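PDB 4LUI: orotidine 5'-phosphate decarboxylase from Methanocaldococcus jannaschii, which catalyses the decarboxylation of orotidine 5'-monophosphate to UMP, the last step of de novo UMP biosynthesis, working as a homodimer with a TIM-barrel fold. Local coordinates for residues R35-Y46 against I214-K225. Residues are numbered along the deposited sequence; the frame is centred on the assembly and turned at random.
Sequences RALKIVEDVKDY and IYQSQNPKEEAK
Tyr46 lays one face of its ring over the aliphatic stem of Lys225: CB of Lys225 stands 3.7 Å from the centroid of the Tyr46 ring, a CH-pi contact 9° off the ring normal. The lysine chain follows the ring over that face, pointing the same way, out to a salt bridge with Glu229, while CG of Lys221 meets the ring at its edge. With an alanine here instead of Tyr46, the Lys225 stem would probably lose its cover and a gap open beside Lys221. Deeper in, Val43 is a knob in a hole formed by Ile214, Pro220, Lys221 and Ala224. Its CG1, anti to the carbonyl carbon (chi1 -50°), lies 3.7 Å from CB of Pro220. Leu26 of strand 23-27 touches both Val43 and Ile214, so the first and last helices of the barrel's outer layer close here over the first strand; the axes of segments 35-43 and 220-225 come within 8.6 Å and cross at -50°. Asp42 works at the start of helix 220-230: its OD2 accepts a hydrogen bond from the backbone N of Lys221 at 3.1 Å, the N lying well above the carboxylate plane. OD1 of Asp42 adds a long salt bridge to NZ of Lys221, 3.9 Å. At the other end, Arg35 reaches the turn before that helix. Its NH2 donates to O of Ser217, in the guanidinium plane, at 2.8 Å, and to O of Tyr215, tilted out of it, at 3.0 Å; one water links NE to O of Tyr215, another NH1 to O of Gln218. CG1 of Ile39 lies against one guanidinium face, near its rim. With all three nitrogens engaged, Arg35 is held against turning, and its charge probably offsets the two carbonyl oxygens meeting at NH2, as the Asp42 carboxylate likely favours the positive helix start.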
loop_
_atom_site.group_PDB
_atom_site.type_symbol
_atom_site.label_atom_id
_atom_site.label_comp_id
_atom_site.label_asym_id
_atom_site.label_seq_id
_atom_site.Cartn_x
_atom_site.Cartn_y
_atom_site.Cartn_z
ATOM N N ARG B 35 -6.383 15.091 -16.596
ATOM C CA ARG B 35 -5.060 14.970 -17.195
ATOM C C ARG B 35 -4.753 13.507 -17.510
ATOM O O ARG B 35 -4.232 13.190 -18.576
ATOM C CB ARG B 35 -4.002 15.544 -16.256
ATOM C CG ARG B 35 -2.578 15.430 -16.758
ATOM C CD ARG B 35 -2.323 16.277 -17.999
ATOM N NE ARG B 35 -0.929 16.153 -18.438
ATOM C CZ ARG B 35 -0.485 16.494 -19.643
ATOM N NH1 ARG B 35 -1.319 16.988 -20.550
ATOM N NH2 ARG B 35 0.796 16.330 -19.948
ATOM N N ALA B 36 -5.074 12.625 -16.566
ATOM C CA ALA B 36 -4.844 11.194 -16.735
ATOM C C ALA B 36 -5.597 10.689 -17.957
ATOM O O ALA B 36 -5.060 9.945 -18.773
ATOM C CB ALA B 36 -5.277 10.435 -15.483
ATOM N N LEU B 37 -6.843 11.118 -18.099
ATOM C CA LEU B 37 -7.658 10.632 -19.204
ATOM C C LEU B 37 -7.167 11.183 -20.539
ATOM O O LEU B 37 -7.216 10.492 -21.558
ATOM C CB LEU B 37 -9.130 10.978 -18.973
ATOM C CG LEU B 37 -9.763 10.146 -17.853
ATOM C CD1 LEU B 37 -11.205 10.553 -17.587
ATOM C CD2 LEU B 37 -9.675 8.649 -18.162
ATOM N N LYS B 38 -6.697 12.430 -20.531
ATOM C CA LYS B 38 -6.155 13.042 -21.736
ATOM C C LYS B 38 -4.938 12.262 -22.222
ATOM O O LYS B 38 -4.803 11.965 -23.406
ATOM C CB LYS B 38 -5.765 14.501 -21.492
ATOM C CG LYS B 38 -5.177 15.158 -22.733
ATOM C CD LYS B 38 -4.620 16.561 -22.460
ATOM C CE LYS B 38 -5.726 17.573 -22.188
ATOM N NZ LYS B 38 -6.701 17.669 -23.311
ATOM N N ILE B 39 -4.064 11.916 -21.290
ATOM C CA ILE B 39 -2.835 11.219 -21.635
ATOM C C ILE B 39 -3.117 9.825 -22.171
ATOM O O ILE B 39 -2.542 9.415 -23.185
ATOM C CB ILE B 39 -1.897 11.143 -20.440
ATOM C CG1 ILE B 39 -1.393 12.550 -20.093
ATOM C CG2 ILE B 39 -0.732 10.197 -20.730
ATOM C CD1 ILE B 39 -0.830 12.655 -18.688
ATOM N N VAL B 40 -3.998 9.099 -21.490
ATOM C CA VAL B 40 -4.365 7.753 -21.934
ATOM C C VAL B 40 -4.870 7.744 -23.377
ATOM O O VAL B 40 -4.416 6.940 -24.196
ATOM C CB VAL B 40 -5.417 7.110 -21.003
ATOM C CG1 VAL B 40 -5.961 5.829 -21.624
ATOM C CG2 VAL B 40 -4.812 6.816 -19.641
ATOM N N GLU B 41 -5.797 8.645 -23.691
ATOM C CA GLU B 41 -6.325 8.744 -25.045
ATOM C C GLU B 41 -5.209 9.022 -26.044
ATOM O O GLU B 41 -5.212 8.503 -27.165
ATOM C CB GLU B 41 -7.389 9.848 -25.121
ATOM C CG GLU B 41 -7.859 10.178 -26.537
ATOM C CD GLU B 41 -8.837 9.158 -27.088
ATOM O OE1 GLU B 41 -9.196 8.212 -26.352
ATOM O OE2 GLU B 41 -9.254 9.308 -28.258
ATOM N N ASP B 42 -4.245 9.836 -25.625
ATOM C CA ASP B 42 -3.187 10.294 -26.520
ATOM C C ASP B 42 -2.147 9.200 -26.806
ATOM O O ASP B 42 -1.625 9.125 -27.928
ATOM C CB ASP B 42 -2.506 11.541 -25.934
ATOM C CG ASP B 42 -2.032 12.518 -27.008
ATOM O OD1 ASP B 42 -2.714 12.641 -28.049
ATOM O OD2 ASP B 42 -0.980 13.169 -26.811
ATOM N N VAL B 43 -1.866 8.352 -25.811
ATOM C CA VAL B 43 -0.776 7.366 -25.927
ATOM C C VAL B 43 -1.221 5.932 -26.228
ATOM O O VAL B 43 -0.380 5.058 -26.421
ATOM C CB VAL B 43 0.095 7.323 -24.659
ATOM C CG1 VAL B 43 0.521 8.738 -24.260
ATOM C CG2 VAL B 43 -0.660 6.631 -23.523
ATOM N N LYS B 44 -2.528 5.699 -26.299
ATOM C CA LYS B 44 -3.069 4.333 -26.333
ATOM C C LYS B 44 -2.534 3.448 -27.467
ATOM O O LYS B 44 -2.471 2.229 -27.326
ATOM C CB LYS B 44 -4.599 4.365 -26.368
ATOM C CG LYS B 44 -5.161 5.098 -27.567
ATOM C CD LYS B 44 -6.682 5.159 -27.552
ATOM C CE LYS B 44 -7.198 5.803 -28.830
ATOM N NZ LYS B 44 -8.686 5.835 -28.894
ATOM N N ASP B 45 -2.139 4.051 -28.582
ATOM C CA ASP B 45 -1.665 3.274 -29.725
ATOM C C ASP B 45 -0.197 2.854 -29.611
ATOM O O ASP B 45 0.296 2.076 -30.431
ATOM C CB ASP B 45 -1.872 4.049 -31.034
ATOM C CG ASP B 45 -3.335 4.250 -31.374
ATOM O OD1 ASP B 45 -4.167 3.395 -31.007
ATOM O OD2 ASP B 45 -3.652 5.267 -32.028
ATOM N N TYR B 46 0.508 3.370 -28.611
ATOM C CA TYR B 46 1.935 3.085 -28.473
ATOM C C TYR B 46 2.304 2.345 -27.197
ATOM O O TYR B 46 3.344 1.692 -27.133
ATOM C CB TYR B 46 2.741 4.377 -28.560
ATOM C CG TYR B 46 2.673 4.978 -29.929
ATOM C CD1 TYR B 46 3.380 4.417 -30.980
ATOM C CD2 TYR B 46 1.877 6.083 -30.183
ATOM C CE1 TYR B 46 3.310 4.961 -32.253
ATOM C CE2 TYR B 46 1.801 6.630 -31.446
ATOM C CZ TYR B 46 2.519 6.066 -32.476
ATOM O OH TYR B 46 2.445 6.615 -33.733
ATOM N N ILE B 214 7.075 10.746 -20.414
ATOM C CA ILE B 214 5.866 10.806 -21.223
ATOM C C ILE B 214 4.824 11.752 -20.619
ATOM O O ILE B 214 4.399 12.721 -21.270
ATOM C CB ILE B 214 5.263 9.398 -21.420
ATOM C CG1 ILE B 214 6.221 8.522 -22.238
ATOM C CG2 ILE B 214 3.888 9.495 -22.086
ATOM C CD1 ILE B 214 5.786 7.053 -22.312
ATOM N N TYR B 215 4.417 11.496 -19.378
ATOM C CA TYR B 215 3.286 12.251 -18.816
ATOM C C TYR B 215 3.542 13.734 -18.540
ATOM O O TYR B 215 2.589 14.503 -18.419
ATOM C CB TYR B 215 2.641 11.549 -17.600
ATOM C CG TYR B 215 3.458 11.429 -16.321
ATOM C CD1 TYR B 215 3.788 12.549 -15.559
ATOM C CD2 TYR B 215 3.836 10.177 -15.836
ATOM C CE1 TYR B 215 4.512 12.428 -14.374
ATOM C CE2 TYR B 215 4.553 10.048 -14.647
ATOM C CZ TYR B 215 4.890 11.173 -13.927
ATOM O OH TYR B 215 5.600 11.069 -12.749
ATOM N N GLN B 216 4.804 14.144 -18.434
ATOM C CA GLN B 216 5.103 15.570 -18.241
ATOM C C GLN B 216 5.206 16.376 -19.545
ATOM O O GLN B 216 5.411 17.587 -19.518
ATOM C CB GLN B 216 6.379 15.744 -17.414
ATOM C CG GLN B 216 6.216 15.313 -15.971
ATOM C CD GLN B 216 7.489 15.460 -15.159
ATOM O OE1 GLN B 216 8.602 15.502 -15.702
ATOM N NE2 GLN B 216 7.331 15.547 -13.844
ATOM N N SER B 217 5.073 15.695 -20.680
ATOM C CA SER B 217 5.130 16.348 -21.989
ATOM C C SER B 217 3.781 16.948 -22.374
ATOM O O SER B 217 2.733 16.456 -21.944
ATOM C CB SER B 217 5.546 15.319 -23.056
ATOM O OG SER B 217 5.546 15.891 -24.365
ATOM N N GLN B 218 3.807 18.006 -23.187
ATOM C CA GLN B 218 2.583 18.521 -23.799
ATOM C C GLN B 218 2.166 17.664 -24.991
ATOM O O GLN B 218 1.043 17.780 -25.496
ATOM C CB GLN B 218 2.747 19.983 -24.223
ATOM C CG GLN B 218 2.846 20.947 -23.050
ATOM C CD GLN B 218 1.720 20.751 -22.049
ATOM O OE1 GLN B 218 0.546 20.972 -22.362
ATOM N NE2 GLN B 218 2.071 20.328 -20.842
ATOM N N ASN B 219 3.069 16.789 -25.428
ATOM C CA ASN B 219 2.781 15.897 -26.540
ATOM C C ASN B 219 3.117 14.463 -26.168
ATOM O O ASN B 219 4.062 13.873 -26.689
ATOM C CB ASN B 219 3.516 16.349 -27.803
ATOM C CG ASN B 219 3.140 17.763 -28.206
ATOM O OD1 ASN B 219 3.938 18.693 -28.068
ATOM N ND2 ASN B 219 1.914 17.936 -28.694
ATOM N N PRO B 220 2.335 13.907 -25.242
ATOM C CA PRO B 220 2.641 12.561 -24.756
ATOM C C PRO B 220 2.605 11.513 -25.870
ATOM O O PRO B 220 3.325 10.520 -25.733
ATOM C CB PRO B 220 1.541 12.290 -23.722
ATOM C CG PRO B 220 0.945 13.620 -23.416
ATOM C CD PRO B 220 1.123 14.467 -24.621
ATOM N N LYS B 221 1.807 11.711 -26.922
ATOM C CA LYS B 221 1.743 10.730 -28.017
ATOM C C LYS B 221 3.112 10.544 -28.662
ATOM O O LYS B 221 3.576 9.410 -28.826
ATOM C CB LYS B 221 0.702 11.116 -29.078
ATOM C CG LYS B 221 0.552 10.092 -30.207
ATOM C CD LYS B 221 -0.424 10.560 -31.280
ATOM C CE LYS B 221 -1.844 10.587 -30.739
ATOM N NZ LYS B 221 -2.793 11.237 -31.688
ATOM N N GLU B 222 3.760 11.654 -29.008
ATOM C CA GLU B 222 5.084 11.618 -29.629
ATOM C C GLU B 222 6.134 10.989 -28.714
ATOM O O GLU B 222 7.043 10.303 -29.187
ATOM C CB GLU B 222 5.549 13.026 -30.000
ATOM C CG GLU B 222 4.652 13.762 -30.970
ATOM C CD GLU B 222 5.051 15.221 -31.109
ATOM O OE1 GLU B 222 4.218 16.028 -31.575
ATOM O OE2 GLU B 222 6.201 15.556 -30.746
ATOM N N GLU B 223 6.036 11.265 -27.415
ATOM C CA GLU B 223 6.959 10.668 -26.453
ATOM C C GLU B 223 6.746 9.163 -26.361
ATOM O O GLU B 223 7.710 8.398 -26.365
ATOM C CB GLU B 223 6.826 11.320 -25.070
ATOM C CG GLU B 223 7.051 12.816 -25.091
ATOM C CD GLU B 223 8.306 13.208 -25.849
ATOM O OE1 GLU B 223 9.378 12.630 -25.580
ATOM O OE2 GLU B 223 8.217 14.099 -26.718
ATOM N N ALA B 224 5.489 8.730 -26.283
ATOM C CA ALA B 224 5.201 7.299 -26.191
ATOM C C ALA B 224 5.703 6.600 -27.451
ATOM O O ALA B 224 6.294 5.518 -27.377
ATOM C CB ALA B 224 3.707 7.060 -25.998
ATOM N N LYS B 225 5.477 7.231 -28.601
ATOM C CA LYS B 225 5.984 6.706 -29.869
ATOM C C LYS B 225 7.496 6.531 -29.821
ATOM O O LYS B 225 8.031 5.501 -30.232
ATOM C CB LYS B 225 5.618 7.649 -31.018
ATOM C CG LYS B 225 6.157 7.227 -32.381
ATOM C CD LYS B 225 5.729 8.220 -33.457
ATOM C CE LYS B 225 6.086 7.726 -34.854
ATOM N NZ LYS B 225 7.550 7.763 -35.119
HETATM O O HOH W 1 1.186 16.066 -16.435
HETATM O O HOH W 2 -1.109 17.195 -23.578
#